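Local atomic coordinates of ATP-dependent kinase YFH7 (Saccharomyces cerevisiae, PDB entry 2GA8), a protein that acts as an ATP-dependent P-loop kinase and could take part in assembly of the endoplasmic reticulum membrane. Residues K70-L75 with Q232-I237; D162-R168 with F242-D248. All coordinates share one frame; numbering follows the deposited sequence.

Interaction 1: residues K70-L75 with Q232-I237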
loop_
_atom_site.group_PDB
_atom_site.type_symbol
_atom_site.label_atom_id
_atom_site.label_comp_id
_atom_site.label_asym_id
_atom_site.label_seq_id
_atom_site.Cartn_x
_atom_site.Cartn_y
_atom_site.Cartn_z
ATOM N N LYS A 70 1.129 1.963 -28.829
ATOM C CA LYS A 70 2.313 1.514 -28.110
ATOM C C LYS A 70 2.025 0.218 -27.366
ATOM O O LYS A 70 0.877 -0.078 -27.040
ATOM C CB LYS A 70 2.773 2.588 -27.121
ATOM C CG LYS A 70 3.250 3.868 -27.778
ATOM C CD LYS A 70 3.844 4.814 -26.752
ATOM C CE LYS A 70 4.484 6.022 -27.417
ATOM N NZ LYS A 70 5.192 6.878 -26.425
ATOM N N PRO A 71 3.065 -0.589 -27.109
ATOM C CA PRO A 71 2.839 -1.845 -26.392
ATOM C C PRO A 71 2.646 -1.590 -24.898
ATOM O O PRO A 71 3.075 -0.557 -24.374
ATOM C CB PRO A 71 4.107 -2.636 -26.686
ATOM C CG PRO A 71 5.149 -1.560 -26.731
ATOM C CD PRO A 71 4.468 -0.475 -27.545
ATOM N N MET A 72 1.995 -2.529 -24.224
ATOM C CA MET A 72 1.745 -2.426 -22.793
ATOM C C MET A 72 3.056 -2.436 -22.023
ATOM O O MET A 72 3.986 -3.153 -22.389
ATOM C CB MET A 72 0.894 -3.605 -22.321
ATOM C CG MET A 72 -0.459 -3.700 -22.980
ATOM S SD MET A 72 -1.443 -2.242 -22.635
ATOM C CE MET A 72 -1.862 -2.530 -20.924
ATOM N N VAL A 73 3.134 -1.642 -20.960
ATOM C CA VAL A 73 4.339 -1.608 -20.140
ATOM C C VAL A 73 4.478 -2.992 -19.511
ATOM O O VAL A 73 3.515 -3.517 -18.952
ATOM C CB VAL A 73 4.229 -0.554 -19.010
ATOM C CG1 VAL A 73 5.459 -0.611 -18.115
ATOM C CG2 VAL A 73 4.080 0.837 -19.610
ATOM N N ASN A 74 5.658 -3.593 -19.627
ATOM C CA ASN A 74 5.884 -4.914 -19.044
ATOM C C ASN A 74 6.326 -4.666 -17.609
ATOM O O ASN A 74 7.407 -4.139 -17.367
ATOM C CB ASN A 74 6.977 -5.666 -19.807
ATOM C CG ASN A 74 6.994 -7.146 -19.481
ATOM O OD1 ASN A 74 6.986 -7.536 -18.314
ATOM N ND2 ASN A 74 7.022 -7.980 -20.515
ATOM N N LEU A 75 5.487 -5.048 -16.655
ATOM C CA LEU A 75 5.804 -4.792 -15.260
ATOM C C LEU A 75 6.562 -5.874 -14.516
ATOM O O LEU A 75 7.264 -5.578 -13.549
ATOM C CB LEU A 75 4.517 -4.455 -14.507
ATOM C CG LEU A 75 3.788 -3.244 -15.094
ATOM C CD1 LEU A 75 2.470 -3.037 -14.382
ATOM C CD2 LEU A 75 4.677 -2.017 -14.979
ATOM N N GLN A 232 -2.826 4.314 -22.577
ATOM C CA GLN A 232 -3.390 2.993 -22.817
ATOM C C GLN A 232 -2.386 1.890 -22.468
ATOM O O GLN A 232 -2.756 0.726 -22.343
ATOM C CB GLN A 232 -3.798 2.871 -24.290
ATOM C CG GLN A 232 -4.637 1.648 -24.616
ATOM C CD GLN A 232 -5.940 1.612 -23.836
ATOM O OE1 GLN A 232 -6.676 2.599 -23.788
ATOM N NE2 GLN A 232 -6.234 0.469 -23.227
ATOM N N THR A 233 -1.121 2.258 -22.297
ATOM C CA THR A 233 -0.079 1.272 -21.995
ATOM C C THR A 233 -0.026 0.795 -20.549
ATOM O O THR A 233 0.683 -0.161 -20.244
ATOM C CB THR A 233 1.317 1.810 -22.336
ATOM O OG1 THR A 233 1.625 2.911 -21.473
ATOM C CG2 THR A 233 1.371 2.261 -23.785
ATOM N N ILE A 234 -0.772 1.453 -19.667
ATOM C CA ILE A 234 -0.783 1.102 -18.248
ATOM C C ILE A 234 -1.885 0.092 -17.936
ATOM O O ILE A 234 -3.065 0.389 -18.078
ATOM C CB ILE A 234 -0.976 2.376 -17.384
ATOM C CG1 ILE A 234 0.146 3.374 -17.687
ATOM C CG2 ILE A 234 -0.996 2.017 -15.898
ATOM C CD1 ILE A 234 1.540 2.910 -17.266
ATOM N N PRO A 235 -1.507 -1.120 -17.495
ATOM C CA PRO A 235 -2.492 -2.156 -17.179
ATOM C C PRO A 235 -3.124 -1.978 -15.809
ATOM O O PRO A 235 -2.638 -1.199 -14.992
ATOM C CB PRO A 235 -1.667 -3.428 -17.248
ATOM C CG PRO A 235 -0.381 -2.979 -16.593
ATOM C CD PRO A 235 -0.138 -1.602 -17.225
ATOM N N ASP A 236 -4.214 -2.699 -15.566
ATOM C CA ASP A 236 -4.874 -2.645 -14.270
ATOM C C ASP A 236 -4.039 -3.481 -13.311
ATOM O O ASP A 236 -3.600 -4.576 -13.656
ATOM C CB ASP A 236 -6.289 -3.239 -14.335
ATOM C CG ASP A 236 -7.284 -2.326 -15.029
ATOM O OD1 ASP A 236 -6.969 -1.138 -15.237
ATOM O OD2 ASP A 236 -8.395 -2.800 -15.352
ATOM N N ILE A 237 -3.817 -2.957 -12.112
ATOM C CA ILE A 237 -3.048 -3.669 -11.099
ATOM C C ILE A 237 -3.982 -3.888 -9.922
ATOM O O ILE A 237 -4.521 -2.929 -9.373
ATOM C CB ILE A 237 -1.840 -2.840 -10.633
ATOM C CG1 ILE A 237 -0.925 -2.550 -11.822
ATOM C CG2 ILE A 237 -1.076 -3.595 -9.544
ATOM C CD1 ILE A 237 0.156 -1.530 -11.524
#
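Val73 and Thr233 join two loop segments that run in nearly the same direction, 13° apart end to end, through one backbone bond. Val73 N donates to Thr233 O at 3.0 Å, almost straight at 172° at the hydrogen, with the donor slightly tilted from the carbonyl plane. The same oxygen also receives a weaker CA-H contact from Met72, so Thr233 O is approached by two consecutive residues. Met72 folds its chain back at both chi2 and chi3, which carries the thioether in over the backbone of the other segment. There Met72 SD lies 3.3 Å from Gln232 O, and the methyl CE rests 3.8 Å from Pro235 CB. On the Lys70 side, the methyl CG2 of Thr233 sits 3.3 Å from Pro71 O and packs against Lys70 CB, while its hydroxyl is engaged elsewhere, by Ser231 OG and by the hydroxyl of the modified cysteine at position 208. Val73 uses its CG2 branch, which lies anti to the carbonyl carbon, to touch Ile234 CD1 at 4.0 Å. Farther along, the Leu75 methyl CD1 reaches the Pro235 ring at CG, 3.6 Å away, and the same leucine methyl meets Ile237 CD1 at 4.0 Å, the leucine and isoleucine side chains crossing obliquely. Ile201 of helix 192-206 and Ile136 of strand 134-136 continue this apolar layer around Leu75. The contact brings together the loops that follow the parallel strands 65-66 and 230-231, with one backbone bond rather than continued strand pairing. That bond pairs Val73 with Thr233, and beyond it cohesion comes from methyl, thioether and proline packing, with no charged pair across the segments.

Interaction 2: residues D162-R168 with F242-D248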
loop_
_atom_site.group_PDB
_atom_site.type_symbol
_atom_site.label_atom_id
_atom_site.label_comp_id
_atom_site.label_asym_id
_atom_site.label_seq_id
_atom_site.Cartn_x
_atom_site.Cartn_y
_atom_site.Cartn_z
ATOM N N ASP A 162 -2.261 -3.488 4.925
ATOM C CA ASP A 162 -2.999 -4.598 5.532
ATOM C C ASP A 162 -3.204 -5.832 4.660
ATOM O O ASP A 162 -3.205 -6.957 5.161
ATOM C CB ASP A 162 -4.368 -4.104 6.002
ATOM C CG ASP A 162 -4.262 -3.001 7.025
ATOM O OD1 ASP A 162 -3.989 -3.303 8.208
ATOM O OD2 ASP A 162 -4.436 -1.828 6.641
ATOM N N GLY A 163 -3.395 -5.620 3.361
ATOM C CA GLY A 163 -3.607 -6.733 2.461
ATOM C C GLY A 163 -2.388 -7.620 2.312
ATOM O O GLY A 163 -2.472 -8.719 1.767
ATOM N N PHE A 164 -1.248 -7.151 2.802
ATOM C CA PHE A 164 -0.021 -7.926 2.699
ATOM C C PHE A 164 0.308 -8.663 3.985
ATOM O O PHE A 164 1.391 -9.227 4.139
ATOM C CB PHE A 164 1.118 -7.007 2.264
ATOM C CG PHE A 164 1.024 -6.610 0.823
ATOM C CD1 PHE A 164 1.681 -7.350 -0.154
ATOM C CD2 PHE A 164 0.208 -5.550 0.428
ATOM C CE1 PHE A 164 1.527 -7.048 -1.508
ATOM C CE2 PHE A 164 0.047 -5.239 -0.922
ATOM C CZ PHE A 164 0.708 -5.991 -1.890
ATOM N N HIS A 165 -0.644 -8.662 4.906
ATOM C CA HIS A 165 -0.465 -9.371 6.161
ATOM C C HIS A 165 -0.393 -10.851 5.781
ATOM O O HIS A 165 -1.179 -11.322 4.956
ATOM C CB HIS A 165 -1.672 -9.126 7.071
ATOM C CG HIS A 165 -1.390 -9.346 8.521
ATOM N ND1 HIS A 165 -0.638 -8.471 9.275
ATOM C CD2 HIS A 165 -1.748 -10.349 9.356
ATOM C CE1 HIS A 165 -0.544 -8.927 10.512
ATOM N NE2 HIS A 165 -1.209 -10.065 10.587
ATOM N N LEU A 166 0.551 -11.585 6.353
ATOM C CA LEU A 166 0.654 -13.003 6.039
ATOM C C LEU A 166 -0.605 -13.692 6.558
ATOM O O LEU A 166 -1.149 -13.300 7.594
ATOM C CB LEU A 166 1.902 -13.602 6.689
ATOM C CG LEU A 166 3.217 -13.066 6.117
ATOM C CD1 LEU A 166 4.395 -13.579 6.934
ATOM C CD2 LEU A 166 3.331 -13.481 4.658
ATOM N N SER A 167 -1.074 -14.703 5.835
ATOM C CA SER A 167 -2.277 -15.418 6.242
ATOM C C SER A 167 -2.036 -16.189 7.528
ATOM O O SER A 167 -0.897 -16.495 7.883
ATOM C CB SER A 167 -2.724 -16.394 5.150
ATOM O OG SER A 167 -1.803 -17.460 5.017
ATOM N N ARG A 168 -3.120 -16.511 8.220
ATOM C CA ARG A 168 -3.018 -17.252 9.464
ATOM C C ARG A 168 -2.393 -18.622 9.221
ATOM O O ARG A 168 -1.609 -19.103 10.041
ATOM C CB ARG A 168 -4.400 -17.392 10.099
ATOM C CG ARG A 168 -4.992 -16.065 10.564
ATOM C CD ARG A 168 -6.391 -16.244 11.136
ATOM N NE ARG A 168 -7.284 -16.894 10.184
ATOM C CZ ARG A 168 -7.932 -18.031 10.424
ATOM N NH1 ARG A 168 -8.725 -18.555 9.498
ATOM N NH2 ARG A 168 -7.790 -18.644 11.593
ATOM N N PHE A 242 -7.524 -6.597 3.319
ATOM C CA PHE A 242 -7.636 -7.433 4.502
ATOM C C PHE A 242 -9.089 -7.534 4.939
ATOM O O PHE A 242 -9.765 -6.519 5.118
ATOM C CB PHE A 242 -6.799 -6.862 5.648
ATOM C CG PHE A 242 -6.580 -7.836 6.773
ATOM C CD1 PHE A 242 -5.616 -8.834 6.668
ATOM C CD2 PHE A 242 -7.354 -7.773 7.925
ATOM C CE1 PHE A 242 -5.424 -9.757 7.693
ATOM C CE2 PHE A 242 -7.171 -8.694 8.959
ATOM C CZ PHE A 242 -6.203 -9.688 8.841
ATOM N N ASN A 243 -9.569 -8.762 5.098
ATOM C CA ASN A 243 -10.940 -8.997 5.532
ATOM C C ASN A 243 -10.927 -9.163 7.048
ATOM O O ASN A 243 -10.531 -10.207 7.566
ATOM C CB ASN A 243 -11.495 -10.260 4.869
ATOM C CG ASN A 243 -12.980 -10.448 5.118
ATOM O OD1 ASN A 243 -13.422 -10.578 6.260
ATOM N ND2 ASN A 243 -13.760 -10.463 4.043
ATOM N N HIS A 244 -11.352 -8.119 7.752
ATOM C CA HIS A 244 -11.378 -8.121 9.210
ATOM C C HIS A 244 -12.282 -9.199 9.799
ATOM O O HIS A 244 -12.150 -9.556 10.970
ATOM C CB HIS A 244 -11.808 -6.742 9.711
ATOM C CG HIS A 244 -10.882 -5.642 9.294
ATOM N ND1 HIS A 244 -9.606 -5.513 9.800
ATOM C CD2 HIS A 244 -11.033 -4.642 8.395
ATOM C CE1 HIS A 244 -9.011 -4.481 9.228
ATOM N NE2 HIS A 244 -9.856 -3.935 8.372
ATOM N N ALA A 245 -13.193 -9.720 8.984
ATOM C CA ALA A 245 -14.107 -10.760 9.438
ATOM C C ALA A 245 -13.435 -12.129 9.383
ATOM O O ALA A 245 -13.495 -12.899 10.342
ATOM C CB ALA A 245 -15.366 -10.760 8.578
ATOM N N LEU A 246 -12.794 -12.425 8.255
ATOM C CA LEU A 246 -12.111 -13.703 8.072
ATOM C C LEU A 246 -10.728 -13.708 8.713
ATOM O O LEU A 246 -10.074 -14.748 8.783
ATOM C CB LEU A 246 -11.980 -14.025 6.581
ATOM C CG LEU A 246 -13.281 -14.138 5.782
ATOM C CD1 LEU A 246 -12.954 -14.490 4.339
ATOM C CD2 LEU A 246 -14.180 -15.198 6.398
ATOM N N LYS A 247 -10.288 -12.541 9.174
ATOM C CA LYS A 247 -8.984 -12.406 9.813
ATOM C C LYS A 247 -7.855 -12.774 8.850
ATOM O O LYS A 247 -6.809 -13.269 9.272
ATOM C CB LYS A 247 -8.907 -13.308 11.049
ATOM C CG LYS A 247 -10.057 -13.133 12.029
ATOM C CD LYS A 247 -10.067 -11.745 12.646
ATOM C CE LYS A 247 -11.251 -11.577 13.587
ATOM N NZ LYS A 247 -11.236 -12.586 14.684
ATOM N N ASP A 248 -8.068 -12.532 7.560
ATOM C CA ASP A 248 -7.063 -12.848 6.552
ATOM C C ASP A 248 -7.141 -11.958 5.320
ATOM O O ASP A 248 -8.159 -11.316 5.058
ATOM C CB ASP A 248 -7.183 -14.310 6.106
ATOM C CG ASP A 248 -6.392 -15.261 6.985
ATOM O OD1 ASP A 248 -5.229 -14.945 7.314
ATOM O OD2 ASP A 248 -6.925 -16.336 7.333
#
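Arg168 and Asp248 meet through two bonds. The backbone N of Arg168 gives its hydrogen to the syn lone pair of Asp248 OD1 at 2.8 Å, and Arg168 NE forms a salt bridge to OD2 at 2.9 Å, meeting it from 50° above the carboxylate plane. A bend at chi3 (-56°) turns the guanidinium back to this oxygen, and Arg168 CD passes 3.5 Å from Lys247 O. At the other end, Phe242 CD1 lies 3.4 Å from Asp162 O, while CE1 touches His165 CB at 3.9 Å; their rings are oblique, planes 81° apart. Outward, Arg184 forms a second salt bridge to Asp248 OD1 and bonds Lys247 O and Leu166 O. An alanine in place of Asp248 would probably leave Arg168 and Arg184 without their shared carboxylate and the Arg168 guanidinium freer to turn. A G1 beta bulge, in which Lys247 and Asp248 sit together opposite Asn243, and the Asn243 OD1 Asx motif shape the turn carrying the aspartate. Ser167 is the N-cap of helix 168-171, its OG hydrogen-bonded to Cys170 N. The contact packs the loop between strand 156-160 and that helix against the hairpin turn joining strands 237-243 and 248-256.

In the fold
Strand 237-243 links the two contacts: Ile237 at its start belongs to interaction 1 and Phe242 near its end to interaction 2. Their centres are 29 Å apart and their nearest atoms about 8 Å, without touching. Helix 192-206 packs on both, touching Leu75 and Ile237 in the first and Phe164 in the second. Only interaction 2 approaches the nucleotide site: the side chain of Asp162 is about 6 Å from that of Ser38, assigned to ATP binding by similarity, whereas interaction 1 lies away from it. Bound mercury ions lie about 4 Å from the side chains of Val73 and Leu166, one beside each contact.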